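Local atomic coordinates of phospholethanolamine N-methyltransferase 2 (Haemonchus contortus, PDB entry 4KRI), a protein that probably transfers methyl groups from S-adenosylmethionine to phosphomonomethylethanolamine and its dimethyl product during phosphocholine synthesis in a parasitic nematode. Residues W410-K413 against L414-A418; Q71-D74 against E75-N78. All blocks are in the same frame, centred on the assembly; numbering follows the deposited sequence.

Interaction 1: residues W410-K413 against L414-A418. With 1SH (2-(methylamino)ethyl dihydrogen phosphate), chain E.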
# COMPACT_ATOMS: atom_id res chain seq x y z
N TRP A 410 -12.69 -14.49 -17.54
CA TRP A 410 -12.22 -13.89 -18.78
C TRP A 410 -13.32 -13.96 -19.85
O TRP A 410 -13.54 -12.99 -20.58
CB TRP A 410 -10.90 -14.52 -19.22
CG TRP A 410 -9.69 -13.72 -18.79
CD1 TRP A 410 -8.78 -13.12 -19.61
CD2 TRP A 410 -9.28 -13.41 -17.44
NE1 TRP A 410 -7.83 -12.46 -18.87
CE2 TRP A 410 -8.11 -12.63 -17.53
CE3 TRP A 410 -9.77 -13.73 -16.17
CZ2 TRP A 410 -7.43 -12.16 -16.40
CZ3 TRP A 410 -9.09 -13.26 -15.04
CH2 TRP A 410 -7.94 -12.48 -15.17
N LYS A 411 -14.03 -15.08 -19.90
CA LYS A 411 -15.21 -15.19 -20.76
C LYS A 411 -16.20 -14.06 -20.46
O LYS A 411 -16.67 -13.38 -21.37
CB LYS A 411 -15.89 -16.55 -20.58
CG LYS A 411 -17.08 -16.75 -21.52
CD LYS A 411 -17.93 -17.96 -21.14
CE LYS A 411 -19.17 -18.06 -22.04
NZ LYS A 411 -20.10 -19.17 -21.66
N SER A 412 -16.50 -13.86 -19.18
CA SER A 412 -17.44 -12.82 -18.76
C SER A 412 -17.02 -11.39 -19.13
O SER A 412 -17.83 -10.61 -19.62
CB SER A 412 -17.71 -12.91 -17.26
OG SER A 412 -18.46 -14.08 -16.97
N LYS A 413 -15.75 -11.05 -18.89
CA LYS A 413 -15.26 -9.72 -19.25
C LYS A 413 -15.40 -9.44 -20.74
O LYS A 413 -15.73 -8.33 -21.15
CB LYS A 413 -13.82 -9.52 -18.75
CG LYS A 413 -13.78 -9.24 -17.25
CD LYS A 413 -12.36 -9.08 -16.73
CE LYS A 413 -11.68 -10.42 -16.58
NZ LYS A 413 -10.40 -10.24 -15.85
N LEU A 414 -15.17 -10.47 -21.56
CA LEU A 414 -15.35 -10.33 -23.00
C LEU A 414 -16.79 -9.94 -23.36
O LEU A 414 -17.02 -9.05 -24.18
CB LEU A 414 -14.91 -11.61 -23.72
CG LEU A 414 -13.38 -11.74 -23.74
CD1 LEU A 414 -12.90 -13.15 -24.10
CD2 LEU A 414 -12.79 -10.71 -24.69
N GLN A 415 -17.77 -10.57 -22.71
CA GLN A 415 -19.16 -10.20 -22.91
C GLN A 415 -19.50 -8.80 -22.35
O GLN A 415 -20.31 -8.07 -22.92
CB GLN A 415 -20.10 -11.26 -22.33
CG GLN A 415 -21.57 -11.03 -22.69
CD GLN A 415 -21.80 -10.96 -24.20
OE1 GLN A 415 -21.38 -11.85 -24.95
NE2 GLN A 415 -22.49 -9.91 -24.65
N TYR A 416 -18.87 -8.43 -21.23
CA TYR A 416 -19.07 -7.10 -20.66
C TYR A 416 -18.56 -6.03 -21.62
O TYR A 416 -19.14 -4.95 -21.72
CB TYR A 416 -18.33 -6.96 -19.32
CG TYR A 416 -18.74 -7.92 -18.24
CD1 TYR A 416 -19.99 -8.52 -18.25
CD2 TYR A 416 -17.88 -8.23 -17.19
CE1 TYR A 416 -20.37 -9.40 -17.26
CE2 TYR A 416 -18.25 -9.11 -16.20
CZ TYR A 416 -19.50 -9.69 -16.24
OH TYR A 416 -19.87 -10.57 -15.26
N ILE A 417 -17.47 -6.34 -22.31
CA ILE A 417 -16.94 -5.43 -23.32
C ILE A 417 -17.92 -5.34 -24.48
O ILE A 417 -18.19 -4.26 -25.00
CB ILE A 417 -15.59 -5.91 -23.85
CG1 ILE A 417 -14.51 -5.67 -22.81
CG2 ILE A 417 -15.23 -5.19 -25.15
CD1 ILE A 417 -13.13 -6.02 -23.30
N ALA A 418 -18.46 -6.49 -24.88
CA ALA A 418 -19.38 -6.56 -26.01
C ALA A 418 -20.60 -5.67 -25.82
O ALA A 418 -21.09 -5.05 -26.77
CB ALA A 418 -19.80 -7.99 -26.23
O4 1SH E . -10.52 -8.46 -13.92
P1 1SH E . -10.71 -8.64 -12.42
O1 1SH E . -11.95 -8.01 -11.94
O3 1SH E . -10.72 -10.18 -12.08
O2 1SH E . -9.50 -7.93 -11.68
C1 1SH E . -8.26 -8.24 -12.04
C2 1SH E . -7.16 -7.36 -11.46
N1 1SH E . -7.13 -5.99 -11.87
C3 1SH E . -6.14 -5.33 -11.08
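The Y416 ring lies against the backbone carbonyl of S412, one turn earlier near the C-terminal end of helix 400-418. This helix belongs to the methyltransferase half of the enzyme and carries K413 into the phosphate end of the substrate pocket. S412 O sits 3.1 Å above one face of the Y416 ring, offset toward the rim. S412 O also accepts the backbone hydrogen bond of Y416 N at 2.9 Å. Y416 CG stands beside its own backbone N (chi1 -60°), which turns the ring back along the helix. Its far end reaches the S412 side chain, where Y416 OH is 3.8 Å from S412 CB. The hydroxyl is hydrogen-bonded to S337 OG, and the ring meets Y341 and, edge-to-face, F338. S412 OG is hydrogen-bonded to S408 O. L414 packs on the preceding turn, with its CG 3.4 Å from W410 O. That oxygen also accepts the backbone N-H of L414. L414 and I417 both rest on L380 of helix 373-389. I417 lays its CG1 beside K413 O, which its own backbone N-H also reaches. The W410 indole is buried between helices, and its NE1 is hydrogen-bonded to E383 OE2. K413 NZ is 3.2 Å above the plane of the W410 indole, offset toward the rim. The K413 chain bends at CG-CD (chi3 -77°) and brings its amino group to the ligand phosphate. Y193, Y327, Y341, Y347 and R345 also hydrogen-bond the ligand. The lysine charge probably helps to balance that of the phosphate. The K413 hydrogen bond is short, with NZ 2.6 Å from O4 of phosphomonomethylethanolamine.

Interaction 2: residues Q71-D74 against E75-N78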
# COMPACT_ATOMS: atom_id res chain seq x y z
N GLN A 71 12.98 -1.72 18.20
CA GLN A 71 13.76 -2.97 18.30
C GLN A 71 13.62 -3.64 19.66
O GLN A 71 14.60 -4.11 20.23
CB GLN A 71 15.23 -2.71 17.98
CG GLN A 71 15.48 -2.24 16.55
CD GLN A 71 15.47 -3.37 15.50
OE1 GLN A 71 14.55 -4.20 15.43
NE2 GLN A 71 16.51 -3.38 14.66
N ALA A 72 12.39 -3.71 20.16
CA ALA A 72 12.15 -4.19 21.51
C ALA A 72 11.36 -5.50 21.55
O ALA A 72 11.14 -6.06 22.62
CB ALA A 72 11.42 -3.12 22.32
N LEU A 73 10.94 -5.98 20.38
CA LEU A 73 9.97 -7.07 20.33
C LEU A 73 10.48 -8.38 19.75
O LEU A 73 9.69 -9.16 19.22
CB LEU A 73 8.73 -6.64 19.54
CG LEU A 73 7.97 -5.43 20.07
CD1 LEU A 73 6.60 -5.34 19.41
CD2 LEU A 73 7.83 -5.50 21.58
N ASP A 74 11.79 -8.63 19.83
CA ASP A 74 12.36 -9.88 19.31
C ASP A 74 11.66 -11.11 19.86
O ASP A 74 11.37 -12.06 19.14
CB ASP A 74 13.85 -9.97 19.64
CG ASP A 74 14.67 -8.86 19.01
OD1 ASP A 74 14.11 -8.11 18.19
OD2 ASP A 74 15.87 -8.76 19.34
N GLU A 75 11.39 -11.10 21.16
CA GLU A 75 10.69 -12.22 21.79
C GLU A 75 9.22 -12.26 21.42
O GLU A 75 8.68 -13.32 21.10
CB GLU A 75 10.82 -12.14 23.31
CG GLU A 75 12.13 -12.66 23.87
CD GLU A 75 12.05 -12.88 25.36
OE1 GLU A 75 11.15 -12.28 25.99
OE2 GLU A 75 12.87 -13.64 25.90
N GLU A 76 8.57 -11.10 21.47
CA GLU A 76 7.13 -11.00 21.23
C GLU A 76 6.69 -11.48 19.86
O GLU A 76 5.63 -12.09 19.72
CB GLU A 76 6.64 -9.56 21.45
CG GLU A 76 6.54 -9.13 22.91
CD GLU A 76 7.90 -8.99 23.60
OE1 GLU A 76 8.94 -8.96 22.91
OE2 GLU A 76 7.92 -8.90 24.85
N ILE A 77 7.48 -11.20 18.83
CA ILE A 77 7.06 -11.57 17.48
C ILE A 77 7.11 -13.09 17.25
O ILE A 77 6.64 -13.59 16.23
CB ILE A 77 7.85 -10.82 16.37
CG1 ILE A 77 9.32 -11.22 16.39
CG2 ILE A 77 7.68 -9.31 16.53
CD1 ILE A 77 10.11 -10.68 15.21
N ASN A 78 7.66 -13.82 18.22
CA ASN A 78 7.72 -15.28 18.13
C ASN A 78 6.85 -15.98 19.18
O ASN A 78 6.88 -17.20 19.31
CB ASN A 78 9.17 -15.76 18.26
CG ASN A 78 10.08 -15.20 17.17
OD1 ASN A 78 9.72 -15.19 15.98
ND2 ASN A 78 11.25 -14.74 17.56
O HOH W 1 11.60 -8.79 23.22
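A72 is joined to E75 and E76 through one water, at the turn that leads from strand 64-70 toward helix 80-93 in the N-terminal half of the protein. The water donates to A72 O at 2.8 Å and to E76 OE1, and it accepts the backbone N-H of E75. It thus ties together both sides of the turn. L73 comes next and is buried. L73 O accepts the backbone hydrogen bond of I77 N at 3.0 Å. This bond closes a single helical turn that runs into the short 3-10 segment 76-78. The L73 and E76 side chains cross at about a right angle. L73 CD2 lies 3.9 Å from E76 OE1. E76 bends at CB-CG (chi2 69°), which folds its carboxylate back over the L73 backbone. E76 OE1 comes to 3.4 Å from L73 CA. L73 CB also meets I77 CG2 at 4.2 Å, an apolar contact. Beyond the turn, L73 packs on F86 of helix 80-93 and on L102 of strand 98-105. D74 ends the segment. Its carboxylate is hydrogen-bonded to Q104, while E75 forms a salt bridge to K82. D74 O lies 3.5 Å from I77 CG1.

Both contacts are local and lie within continuous stretches of chain, but in different halves of the protein. Interaction 1 belongs to the methyltransferase half, at the end of helix 400-418. Interaction 2 is a connecting turn in the N-terminal half. Their centres are about 49 Å apart, on opposite sides of the centre of the chain, and their nearest atoms are about 35 Å from each other. Interaction 1 alone contributes to the substrate pocket, through K413. The W410 side chain is about 11 Å from the bound S-adenosylhomocysteine. Residues 71-78 supply none of the residues of the substrate pocket.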